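Local atomic coordinates of beta-glucanase (Podospora anserina, PDB entry 4LE4), a protein that probably hydrolyses beta-glucans, as a fungal glycoside hydrolase of family 131, and binds the cello-oligosaccharide cellotriose. Residues W5-N19 with P29-S41. Sequence-based numbering, arbitrary orientation.
Sequences WDGRFNDMTSSADLN and PYQYYIHGSSPVS
Tyr-30 OH donates to Gly-7 O (2.7 Å), meeting a lone pair in the carbonyl plane, and Trp-5 NE1 gives its hydrogen to Pro-29 O (2.8 Å), which lies close to the indole plane; these two hydrogen bonds to backbone carbonyls tie residues 5-19 to 29-41. The aromatic contacts centre on Tyr-30. Trp-5 turns the CZ2-CH2 edge of its indole onto one face of the phenol in an offset edge-to-face pair, planes at 87°, while the Phe-9 ring, tilted 29° from the phenol and displaced so that the two scarcely overlap, brings CE1 to 3.3 Å from Tyr-30 CE2. This cluster lies between the two antiparallel sheets of the concanavalin-like beta-sandwich: strand 2-6 pairs with 222-233 in one, strand 30-34 with 78-84 in the other. A leucine in place of Tyr-30 would probably leave Gly-7 O without its hydroxyl donor and the Trp-5 edge without an aromatic face. Aliphatic packing continues the contact. Met-12, its chain extended beyond CG, sets its CE methyl against CG of the Pro-29 ring (3.6 Å). From the 3-10 segment, Leu-18 divides its branches, CD2 against Tyr-30 CB (3.9 Å) and CD1 against Val-40 CG2 (4.0 Å). One water accepts from Asn-19 ND2 and, weakly, from Val-40 N.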
# COMPACT_ATOMS: atom_id res chain seq x y z
N TRP A 5 -11.27 -7.22 -7.06
CA TRP A 5 -10.73 -7.88 -5.88
C TRP A 5 -10.86 -6.92 -4.70
O TRP A 5 -10.63 -5.71 -4.83
CB TRP A 5 -9.27 -8.27 -6.12
CG TRP A 5 -8.53 -8.66 -4.85
CD1 TRP A 5 -8.48 -9.89 -4.27
CD2 TRP A 5 -7.74 -7.79 -4.03
NE1 TRP A 5 -7.68 -9.86 -3.14
CE2 TRP A 5 -7.22 -8.57 -2.98
CE3 TRP A 5 -7.40 -6.43 -4.10
CZ2 TRP A 5 -6.37 -8.04 -1.98
CZ3 TRP A 5 -6.54 -5.88 -3.08
CH2 TRP A 5 -6.05 -6.70 -2.05
N ASP A 6 -11.29 -7.46 -3.57
CA ASP A 6 -11.52 -6.69 -2.36
C ASP A 6 -10.50 -7.03 -1.27
O ASP A 6 -10.45 -8.17 -0.76
CB ASP A 6 -12.93 -6.99 -1.83
CG ASP A 6 -13.45 -5.91 -0.92
OD1 ASP A 6 -12.63 -5.30 -0.19
OD2 ASP A 6 -14.70 -5.69 -0.91
N GLY A 7 -9.69 -6.04 -0.89
CA GLY A 7 -8.70 -6.31 0.12
C GLY A 7 -8.98 -5.50 1.37
O GLY A 7 -8.06 -5.20 2.12
N ARG A 8 -10.25 -5.20 1.62
CA ARG A 8 -10.59 -4.40 2.78
C ARG A 8 -10.72 -5.11 4.11
O ARG A 8 -11.01 -4.47 5.10
CB ARG A 8 -11.83 -3.57 2.46
CG ARG A 8 -11.47 -2.50 1.44
CD ARG A 8 -12.65 -1.73 0.98
NE ARG A 8 -13.65 -2.53 0.27
CZ ARG A 8 -14.79 -2.03 -0.18
NH1 ARG A 8 -15.66 -2.80 -0.83
NH2 ARG A 8 -15.08 -0.75 0.03
N PHE A 9 -10.50 -6.44 4.10
CA PHE A 9 -10.51 -7.34 5.26
C PHE A 9 -11.92 -7.53 5.85
O PHE A 9 -12.06 -8.11 6.92
CB PHE A 9 -9.60 -6.81 6.37
CG PHE A 9 -8.18 -6.48 5.93
CD1 PHE A 9 -7.26 -7.48 5.72
CD2 PHE A 9 -7.78 -5.15 5.78
CE1 PHE A 9 -5.93 -7.17 5.36
CE2 PHE A 9 -6.45 -4.84 5.42
CZ PHE A 9 -5.54 -5.86 5.21
N ASN A 10 -12.95 -7.09 5.13
CA ASN A 10 -14.31 -7.14 5.66
C ASN A 10 -14.86 -8.49 6.09
O ASN A 10 -15.75 -8.53 6.95
CB ASN A 10 -15.29 -6.47 4.69
CG ASN A 10 -15.16 -4.97 4.67
OD1 ASN A 10 -14.72 -4.35 5.65
ND2 ASN A 10 -15.57 -4.37 3.58
N ASP A 11 -14.33 -9.58 5.54
CA ASP A 11 -14.76 -10.91 5.94
C ASP A 11 -13.82 -11.55 6.96
O ASP A 11 -13.95 -12.73 7.28
CB ASP A 11 -14.91 -11.82 4.71
CG ASP A 11 -16.19 -11.54 3.93
OD1 ASP A 11 -16.96 -10.63 4.31
OD2 ASP A 11 -16.44 -12.23 2.91
N MET A 12 -12.86 -10.79 7.47
CA MET A 12 -11.94 -11.31 8.47
C MET A 12 -12.30 -10.76 9.83
O MET A 12 -12.70 -9.60 9.96
CB MET A 12 -10.50 -10.88 8.22
CG MET A 12 -9.85 -11.61 7.09
SD MET A 12 -8.12 -11.09 7.02
CE MET A 12 -7.86 -11.33 5.29
N THR A 13 -12.12 -11.58 10.85
CA THR A 13 -12.38 -11.14 12.19
C THR A 13 -11.14 -10.47 12.77
O THR A 13 -11.24 -9.45 13.45
CB THR A 13 -12.82 -12.32 13.03
OG1 THR A 13 -14.09 -12.76 12.53
CG2 THR A 13 -12.93 -11.95 14.52
N SER A 14 -9.98 -11.03 12.45
CA SER A 14 -8.71 -10.52 12.97
C SER A 14 -7.61 -10.91 11.97
O SER A 14 -7.85 -11.67 11.05
CB SER A 14 -8.41 -11.16 14.33
OG SER A 14 -7.88 -12.47 14.18
N SER A 15 -6.39 -10.40 12.16
CA SER A 15 -5.30 -10.72 11.24
C SER A 15 -4.87 -12.18 11.27
O SER A 15 -4.13 -12.64 10.39
CB SER A 15 -4.10 -9.81 11.52
OG SER A 15 -3.62 -10.03 12.83
N ALA A 16 -5.34 -12.92 12.29
CA ALA A 16 -5.05 -14.35 12.41
C ALA A 16 -5.60 -15.08 11.20
O ALA A 16 -5.11 -16.13 10.84
CB ALA A 16 -5.69 -14.93 13.69
N ASP A 17 -6.61 -14.51 10.56
CA ASP A 17 -7.19 -15.16 9.41
C ASP A 17 -6.21 -15.24 8.24
O ASP A 17 -6.42 -16.00 7.31
CB ASP A 17 -8.49 -14.47 9.00
CG ASP A 17 -9.59 -14.59 10.08
OD1 ASP A 17 -9.52 -15.57 10.85
OD2 ASP A 17 -10.51 -13.74 10.16
N LEU A 18 -5.14 -14.44 8.29
CA LEU A 18 -4.15 -14.45 7.24
C LEU A 18 -3.42 -15.76 7.26
O LEU A 18 -2.91 -16.19 6.22
CB LEU A 18 -3.14 -13.31 7.40
CG LEU A 18 -3.69 -11.91 7.08
CD1 LEU A 18 -2.63 -10.87 7.47
CD2 LEU A 18 -4.04 -11.80 5.61
N ASN A 19 -3.36 -16.39 8.43
CA ASN A 19 -2.68 -17.67 8.56
C ASN A 19 -3.40 -18.80 7.84
O ASN A 19 -2.86 -19.89 7.68
CB ASN A 19 -2.53 -18.06 10.03
CG ASN A 19 -1.48 -17.25 10.77
OD1 ASN A 19 -1.63 -16.96 11.97
ND2 ASN A 19 -0.41 -16.89 10.07
N PRO A 29 -8.45 -13.58 0.66
CA PRO A 29 -8.07 -12.47 -0.23
C PRO A 29 -6.60 -12.09 -0.35
O PRO A 29 -6.24 -11.31 -1.25
CB PRO A 29 -8.87 -11.32 0.33
CG PRO A 29 -8.72 -11.57 1.82
CD PRO A 29 -8.98 -13.07 1.93
N TYR A 30 -5.76 -12.62 0.55
CA TYR A 30 -4.35 -12.24 0.56
C TYR A 30 -3.36 -13.36 0.73
O TYR A 30 -3.54 -14.24 1.58
CB TYR A 30 -4.07 -11.27 1.72
CG TYR A 30 -4.51 -9.83 1.54
CD1 TYR A 30 -3.84 -8.97 0.66
CD2 TYR A 30 -5.56 -9.31 2.30
CE1 TYR A 30 -4.20 -7.63 0.56
CE2 TYR A 30 -5.94 -7.96 2.20
CZ TYR A 30 -5.25 -7.13 1.33
OH TYR A 30 -5.58 -5.80 1.26
N GLN A 31 -2.27 -13.31 -0.04
CA GLN A 31 -1.21 -14.26 0.14
C GLN A 31 -0.36 -13.66 1.29
O GLN A 31 0.01 -12.46 1.26
CB GLN A 31 -0.34 -14.37 -1.11
CG GLN A 31 -1.11 -14.54 -2.40
CD GLN A 31 -0.20 -14.92 -3.55
OE1 GLN A 31 0.95 -14.47 -3.62
NE2 GLN A 31 -0.72 -15.73 -4.48
N TYR A 32 -0.03 -14.48 2.27
CA TYR A 32 0.75 -14.02 3.40
C TYR A 32 2.01 -14.87 3.54
O TYR A 32 1.97 -16.01 4.02
CB TYR A 32 -0.11 -14.08 4.66
CG TYR A 32 0.62 -13.58 5.88
CD1 TYR A 32 1.12 -12.28 5.93
CD2 TYR A 32 0.88 -14.43 6.95
CE1 TYR A 32 1.88 -11.83 7.03
CE2 TYR A 32 1.63 -13.99 8.06
CZ TYR A 32 2.13 -12.70 8.08
OH TYR A 32 2.89 -12.27 9.14
N TYR A 33 3.14 -14.35 3.03
CA TYR A 33 4.40 -15.07 3.15
C TYR A 33 5.63 -14.17 3.22
O TYR A 33 6.66 -14.62 3.71
CB TYR A 33 4.57 -16.10 2.02
CG TYR A 33 4.71 -15.51 0.63
CD1 TYR A 33 3.58 -15.24 -0.14
CD2 TYR A 33 5.96 -15.27 0.07
CE1 TYR A 33 3.68 -14.76 -1.43
CE2 TYR A 33 6.08 -14.78 -1.22
CZ TYR A 33 4.94 -14.53 -1.97
OH TYR A 33 5.03 -14.00 -3.25
N ILE A 34 5.50 -12.91 2.79
CA ILE A 34 6.63 -11.96 2.85
C ILE A 34 6.59 -11.26 4.20
O ILE A 34 5.98 -10.20 4.37
CB ILE A 34 6.57 -10.95 1.69
CG1 ILE A 34 6.55 -11.75 0.37
CG2 ILE A 34 7.77 -9.96 1.73
CD1 ILE A 34 6.45 -10.89 -0.89
N HIS A 35 7.22 -11.90 5.18
CA HIS A 35 7.25 -11.39 6.54
C HIS A 35 8.42 -12.06 7.24
O HIS A 35 9.00 -13.02 6.72
CB HIS A 35 5.93 -11.73 7.28
CG HIS A 35 5.59 -13.20 7.29
ND1 HIS A 35 6.25 -14.11 8.09
CD2 HIS A 35 4.67 -13.91 6.59
CE1 HIS A 35 5.74 -15.31 7.89
NE2 HIS A 35 4.78 -15.22 6.99
N GLY A 36 8.74 -11.57 8.43
CA GLY A 36 9.84 -12.12 9.19
C GLY A 36 9.50 -13.39 9.95
O GLY A 36 8.47 -14.01 9.72
N SER A 37 10.36 -13.72 10.91
CA SER A 37 10.23 -14.94 11.69
C SER A 37 9.18 -14.95 12.81
O SER A 37 8.88 -16.01 13.34
CB SER A 37 11.62 -15.30 12.27
OG SER A 37 12.07 -14.29 13.17
N SER A 38 8.62 -13.80 13.17
CA SER A 38 7.60 -13.77 14.23
C SER A 38 6.20 -14.13 13.71
O SER A 38 5.99 -14.26 12.51
CB SER A 38 7.54 -12.39 14.88
OG SER A 38 8.80 -12.00 15.40
N PRO A 39 5.23 -14.33 14.63
CA PRO A 39 3.84 -14.66 14.29
C PRO A 39 3.18 -13.44 13.65
O PRO A 39 3.66 -12.31 13.81
CB PRO A 39 3.22 -15.00 15.65
CG PRO A 39 4.40 -15.61 16.41
CD PRO A 39 5.49 -14.58 16.07
N VAL A 40 2.06 -13.65 12.98
CA VAL A 40 1.43 -12.53 12.29
C VAL A 40 1.09 -11.33 13.17
O VAL A 40 1.23 -10.20 12.74
CB VAL A 40 0.15 -13.02 11.52
CG1 VAL A 40 -0.95 -13.45 12.51
CG2 VAL A 40 -0.39 -11.90 10.60
N SER A 41 0.66 -11.55 14.42
CA SER A 41 0.32 -10.42 15.28
C SER A 41 1.49 -9.47 15.58
O SER A 41 1.29 -8.37 16.10
CB SER A 41 -0.36 -10.91 16.58
OG SER A 41 0.52 -11.68 17.34
O HOH W 1 2.18 -16.46 11.17